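Local coordinates for protein aquaporin aqpM (Methanothermobacter marburgensis str. Marburg, PDB 2F2B) that forms a membrane channel that lets water move in both directions under osmotic drive and also transiently raises the initial glycerol flux, at the interface of chains A and B. Sequence-based numbering; all coordinates share one arbitrary frame. Chains: chain A/B, Aquaporin aqpM.

Contact 1: the interface of chains A and B. Residues chain A 52-53, 56, 188; chain B 53-54, 57-58.
A:Leu52 meets B:Asp54, B:Ala57 and B:Ile58 where copies of helix 52-73 from two subunits of the tetramer come together. CB of A:Leu52 lies beside the methyl of B:Ala57, 3.9 Å from its CB. It also passes near the B:Asp54 carboxylate. Next along the chain, CG of A:Leu52 stays against the same B:Ala57 methyl. The CD2 branch then reaches on to B:Ile58, with CD2 of A:Leu52 3.6 Å from CG1 of B:Ile58. This branch also touches CB of B:Ala57. The A:Leu52 and B:Ile58 side chains cross at about a right angle. CG of A:Leu52 stands opposite the backbone N (chi1 -162°), which turns the side chain toward this neighbour.

The B:Ala57 methyl is shared. CB of B:Ala57 also lies 3.9 Å from CG1 of A:Val56, and it faces the backbone O of A:Leu52.

A hydrogen bond also crosses here. The backbone N of A:Leu52 donates to carboxylate OD2 of B:Asp54 at 2.8 Å. The N-H comes in on the syn side, 31° out of the carboxylate plane, and the bond is bent. A:Leu52 is the first residue of its helix. The acid of one subunit thus appears to cap the helix start of its neighbour, and the helix end would probably favour its negative charge. The site sits at the N-terminal end of helix 52-73, predicted to be toward the extracellular side.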
# COMPACT_ATOMS: atom_id res chain seq x y z
N LEU A 52 -12.68 6.29 3.37
CA LEU A 52 -12.13 5.87 2.08
C LEU A 52 -11.11 4.76 2.32
O LEU A 52 -10.72 4.06 1.38
CB LEU A 52 -11.47 7.05 1.34
CG LEU A 52 -11.27 6.80 -0.16
CD1 LEU A 52 -12.63 6.81 -0.86
CD2 LEU A 52 -10.35 7.86 -0.76
N GLY A 53 -10.69 4.60 3.57
CA GLY A 53 -9.76 3.54 3.92
C GLY A 53 -10.38 2.19 3.60
O GLY A 53 -9.67 1.24 3.23
N VAL A 56 -9.96 1.66 -0.24
CA VAL A 56 -8.63 1.29 -0.73
C VAL A 56 -8.30 -0.12 -0.25
O VAL A 56 -7.55 -0.85 -0.91
CB VAL A 56 -7.54 2.31 -0.29
CG1 VAL A 56 -7.21 2.15 1.18
CG2 VAL A 56 -6.29 2.13 -1.16
N THR A 188 -10.75 2.44 -5.59
CA THR A 188 -10.77 3.43 -4.52
C THR A 188 -11.61 4.65 -4.93
O THR A 188 -12.38 5.18 -4.14
CB THR A 188 -9.33 3.87 -4.16
OG1 THR A 188 -8.57 2.72 -3.77
CG2 THR A 188 -9.34 4.87 -3.01
N GLY B 53 -6.05 7.37 7.58
CA GLY B 53 -6.30 6.32 6.60
C GLY B 53 -6.99 6.91 5.38
O GLY B 53 -6.77 6.45 4.25
N ASP B 54 -7.83 7.92 5.60
CA ASP B 54 -8.53 8.58 4.50
C ASP B 54 -7.52 9.30 3.61
O ASP B 54 -7.65 9.31 2.39
CB ASP B 54 -9.52 9.62 5.03
CG ASP B 54 -10.83 9.01 5.48
OD1 ASP B 54 -11.56 9.70 6.24
OD2 ASP B 54 -11.14 7.87 5.08
N ALA B 57 -5.43 6.90 1.56
CA ALA B 57 -6.29 6.32 0.53
C ALA B 57 -6.38 7.30 -0.64
O ALA B 57 -6.26 6.91 -1.80
CB ALA B 57 -7.69 6.04 1.09
N ILE B 58 -6.58 8.58 -0.34
CA ILE B 58 -6.64 9.59 -1.40
C ILE B 58 -5.26 9.65 -2.06
O ILE B 58 -5.15 9.69 -3.28
CB ILE B 58 -7.02 10.99 -0.83
CG1 ILE B 58 -8.48 10.96 -0.37
CG2 ILE B 58 -6.80 12.07 -1.90
CD1 ILE B 58 -8.88 12.14 0.51

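Contact 2: the interface of chains A and B. Residues chain A 240, 243-244; chain B 2, 6, 13, 72-73, 76.
A:Leu243, at the end of helix 224-243, packs against B:Ile76 and B:Lys6 of the neighbouring subunit. Both subunits are aquaporins of the MIP family, and this part of their interface lies toward the cytoplasmic side.

The apolar contacts centre on B:Ile76, in the loop after helix 52-73. Its CD1 tip lies 3.8 Å from CB of A:Leu243. The same B:Ile76 CD1 is 3.9 Å from the methyl CG2 of A:Thr244. Both chain A side chains cross B:Ile76 at about a right angle.

Other carbon atoms pack against backbone carbonyl oxygens. The CD2 branch of A:Leu243 faces helix 4-33, where its CD2 is 3.6 Å from the backbone O of B:Lys6. A:Leu243 and the B:Lys6 side chain run past each other in opposite directions. The B:Lys6 chain is extended beyond CG, and its CD methylene comes 3.7 Å from the backbone O of A:Leu243. B:Val2 adds its CG1 methyl beside that same carbonyl.

A water-mediated link joins the subunits. The phenol OH of A:Tyr240 is 2.8 Å from water 1. Water 1 is in turn 2.9 Å from the backbone O of B:Ala72. Within chain A, the A:Thr244 hydroxyl OG1 donates to the backbone O of A:Tyr240 at 2.8 Å. With OG1 held there (chi1 59°), CG2 of A:Thr244 is directed over one face of the A:Tyr240 ring, toward its rim, as well as at B:Ile76.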
# COMPACT_ATOMS: atom_id res chain seq x y z
N TYR A 240 -4.20 3.45 -27.69
CA TYR A 240 -2.79 3.13 -27.51
C TYR A 240 -2.15 2.84 -28.87
O TYR A 240 -1.04 3.30 -29.16
CB TYR A 240 -2.63 1.91 -26.60
CG TYR A 240 -1.19 1.65 -26.21
CD1 TYR A 240 -0.38 0.81 -26.97
CD2 TYR A 240 -0.63 2.28 -25.09
CE1 TYR A 240 0.95 0.60 -26.63
CE2 TYR A 240 0.70 2.08 -24.75
CZ TYR A 240 1.49 1.24 -25.52
OH TYR A 240 2.81 1.05 -25.19
N LEU A 243 -1.56 6.20 -30.68
CA LEU A 243 -0.45 6.97 -30.11
C LEU A 243 0.93 6.40 -30.41
O LEU A 243 1.90 7.14 -30.54
CB LEU A 243 -0.63 7.10 -28.59
CG LEU A 243 -1.84 7.90 -28.10
CD1 LEU A 243 -1.89 7.86 -26.57
CD2 LEU A 243 -1.74 9.35 -28.60
N THR A 244 1.01 5.08 -30.52
CA THR A 244 2.29 4.42 -30.78
C THR A 244 2.46 4.01 -32.24
O THR A 244 3.45 3.36 -32.59
CB THR A 244 2.45 3.16 -29.91
OG1 THR A 244 1.37 2.26 -30.18
CG2 THR A 244 2.44 3.53 -28.43
N VAL B 2 7.94 10.07 -31.08
CA VAL B 2 6.51 10.31 -31.25
C VAL B 2 6.28 11.79 -31.55
O VAL B 2 6.92 12.66 -30.94
CB VAL B 2 5.72 9.91 -29.98
CG1 VAL B 2 4.24 10.17 -30.18
CG2 VAL B 2 5.96 8.44 -29.67
N LYS B 6 0.80 13.81 -30.98
CA LYS B 6 0.46 12.61 -30.21
C LYS B 6 0.95 12.72 -28.77
O LYS B 6 0.30 12.21 -27.85
CB LYS B 6 1.05 11.38 -30.89
CG LYS B 6 0.30 11.00 -32.17
CD LYS B 6 0.94 9.82 -32.87
CE LYS B 6 0.10 9.39 -34.07
NZ LYS B 6 0.73 8.27 -34.81
N ILE B 13 -4.44 13.09 -21.86
CA ILE B 13 -5.00 11.87 -21.28
C ILE B 13 -4.43 11.61 -19.88
O ILE B 13 -5.18 11.30 -18.95
CB ILE B 13 -4.71 10.65 -22.18
CG1 ILE B 13 -5.50 10.79 -23.49
CG2 ILE B 13 -5.09 9.36 -21.46
CD1 ILE B 13 -5.12 9.77 -24.54
N ALA B 72 1.90 3.62 -18.98
CA ALA B 72 1.16 3.63 -20.24
C ALA B 72 1.62 4.71 -21.21
O ALA B 72 1.67 4.48 -22.42
CB ALA B 72 -0.34 3.82 -19.95
N LEU B 73 1.98 5.88 -20.68
CA LEU B 73 2.36 7.01 -21.52
C LEU B 73 3.79 7.50 -21.42
O LEU B 73 4.20 8.36 -22.20
CB LEU B 73 1.41 8.17 -21.23
CG LEU B 73 -0.07 7.80 -21.17
CD1 LEU B 73 -0.86 8.96 -20.58
CD2 LEU B 73 -0.59 7.45 -22.57
N ILE B 76 5.77 7.50 -24.47
CA ILE B 76 5.16 8.29 -25.53
C ILE B 76 5.52 9.76 -25.39
O ILE B 76 6.22 10.32 -26.23
CB ILE B 76 3.63 8.10 -25.54
CG1 ILE B 76 3.29 6.64 -25.84
CG2 ILE B 76 2.99 9.02 -26.58
CD1 ILE B 76 1.81 6.31 -25.75
O HOH W 1 3.85 3.03 -23.57

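Contact 3: the interface of chains A and B. Residues chain A 152-153, 156, 186, 190; chain B 20-21, 118.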
# COMPACT_ATOMS: atom_id res chain seq x y z
N VAL A 152 -14.66 4.82 -18.21
CA VAL A 152 -13.43 5.52 -17.84
C VAL A 152 -12.50 4.62 -17.03
O VAL A 152 -11.29 4.56 -17.27
CB VAL A 152 -13.74 6.81 -17.03
CG1 VAL A 152 -12.43 7.53 -16.67
CG2 VAL A 152 -14.64 7.73 -17.84
N GLY A 153 -13.07 3.90 -16.07
CA GLY A 153 -12.27 3.00 -15.26
C GLY A 153 -11.61 1.90 -16.07
O GLY A 153 -10.42 1.62 -15.91
N LEU A 156 -8.66 3.15 -18.27
CA LEU A 156 -7.38 3.25 -17.59
C LEU A 156 -6.75 1.87 -17.42
O LEU A 156 -5.55 1.69 -17.67
CB LEU A 156 -7.53 3.90 -16.21
CG LEU A 156 -6.23 3.95 -15.39
CD1 LEU A 156 -5.16 4.72 -16.18
CD2 LEU A 156 -6.47 4.61 -14.04
N ILE A 186 -8.38 2.41 -9.11
CA ILE A 186 -9.65 2.67 -9.79
C ILE A 186 -10.82 2.36 -8.85
O ILE A 186 -11.79 3.12 -8.79
CB ILE A 186 -9.75 1.82 -11.09
CG1 ILE A 186 -8.68 2.28 -12.08
CG2 ILE A 186 -11.15 1.98 -11.73
CD1 ILE A 186 -8.44 1.33 -13.25
N LEU A 190 -13.83 4.90 -7.92
CA LEU A 190 -15.13 4.53 -8.47
C LEU A 190 -15.99 3.52 -7.71
O LEU A 190 -17.14 3.28 -8.07
CB LEU A 190 -14.93 4.04 -9.91
CG LEU A 190 -15.11 4.97 -11.11
CD1 LEU A 190 -14.99 6.43 -10.72
CD2 LEU A 190 -14.11 4.60 -12.19
N PHE B 20 -9.21 12.98 -12.66
CA PHE B 20 -10.42 12.18 -12.54
C PHE B 20 -10.33 11.23 -11.35
O PHE B 20 -11.21 11.21 -10.48
CB PHE B 20 -10.67 11.40 -13.83
CG PHE B 20 -11.92 10.54 -13.81
CD1 PHE B 20 -11.93 9.32 -13.15
CD2 PHE B 20 -13.09 10.97 -14.43
CE1 PHE B 20 -13.08 8.53 -13.11
CE2 PHE B 20 -14.24 10.19 -14.41
CZ PHE B 20 -14.24 8.97 -13.74
N PHE B 21 -9.26 10.44 -11.29
CA PHE B 21 -9.11 9.47 -10.21
C PHE B 21 -8.61 10.03 -8.88
O PHE B 21 -9.16 9.70 -7.83
CB PHE B 21 -8.20 8.33 -10.69
CG PHE B 21 -8.84 7.48 -11.75
CD1 PHE B 21 -9.77 6.50 -11.40
CD2 PHE B 21 -8.58 7.70 -13.10
CE1 PHE B 21 -10.44 5.76 -12.38
CE2 PHE B 21 -9.24 6.97 -14.08
CZ PHE B 21 -10.17 6.00 -13.72
N PHE B 118 -15.61 13.58 -14.32
CA PHE B 118 -15.84 12.95 -13.02
C PHE B 118 -17.15 13.48 -12.44
O PHE B 118 -17.95 12.74 -11.87
CB PHE B 118 -14.71 13.25 -12.04
CG PHE B 118 -14.91 12.58 -10.71
CD1 PHE B 118 -14.66 11.23 -10.55
CD2 PHE B 118 -15.45 13.29 -9.64
CE1 PHE B 118 -14.94 10.58 -9.35
CE2 PHE B 118 -15.74 12.65 -8.44
CZ PHE B 118 -15.49 11.29 -8.30
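B:Phe20 and B:Phe21, neighbours on helix 4-33, press their rings against helices 143-166 and 175-194 of chain A.

Methyl groups lie over the ring faces. The CG1 methyl of A:Val152 sits over the centre of one face of B:Phe20, 3.7 Å from the ring centroid. B:Phe118, from helix 100-122, backs the opposite face with its CD1. The CD2 methyl of A:Leu156 lies over B:Phe21, offset toward the rim, and comes 3.6 Å from CE2 of that ring. The other face of B:Phe21 takes the CD1 edge of B:Phe20 over its centre. Each ring thus has a chain A methyl on one face and an aromatic atom of chain B on the other. CG of B:Phe20 is anti to the backbone N (chi1 -180°), while CG of B:Phe21 is anti to the carbonyl carbon (chi1 -69°). The two rings lie steeply inclined to each other.

Other contacts are made at the ring rims. A:Gly153 meets the B:Phe21 edge in plane, with its CA 4.0 Å from CZ. CG2 of A:Ile186 touches CE1 of B:Phe21 at 3.9 Å. A:Leu190 divides its branches: CD1 is 3.7 Å from CE1 of B:Phe20, while CD2 meets B:Phe21.

These apolar contacts probably help hold adjacent subunits together in the homotetramer.

The three contacts follow one subunit interface across the membrane. Contact 3 is between the others, with its C-alpha centre about 15 Å from that of contact 1 and 19 Å from that of contact 2. The centres of contacts 1 and 2 are about 30 Å apart. Helix 52-73 of chain B serves contact 1 near its start and contact 2 near its end. Helix 4-33 of chain B joins contacts 2 and 3, and helix 175-194 of chain A joins contacts 1 and 3. The shared helices tie the contacts into one subunit interface, repeated around the homotetramer.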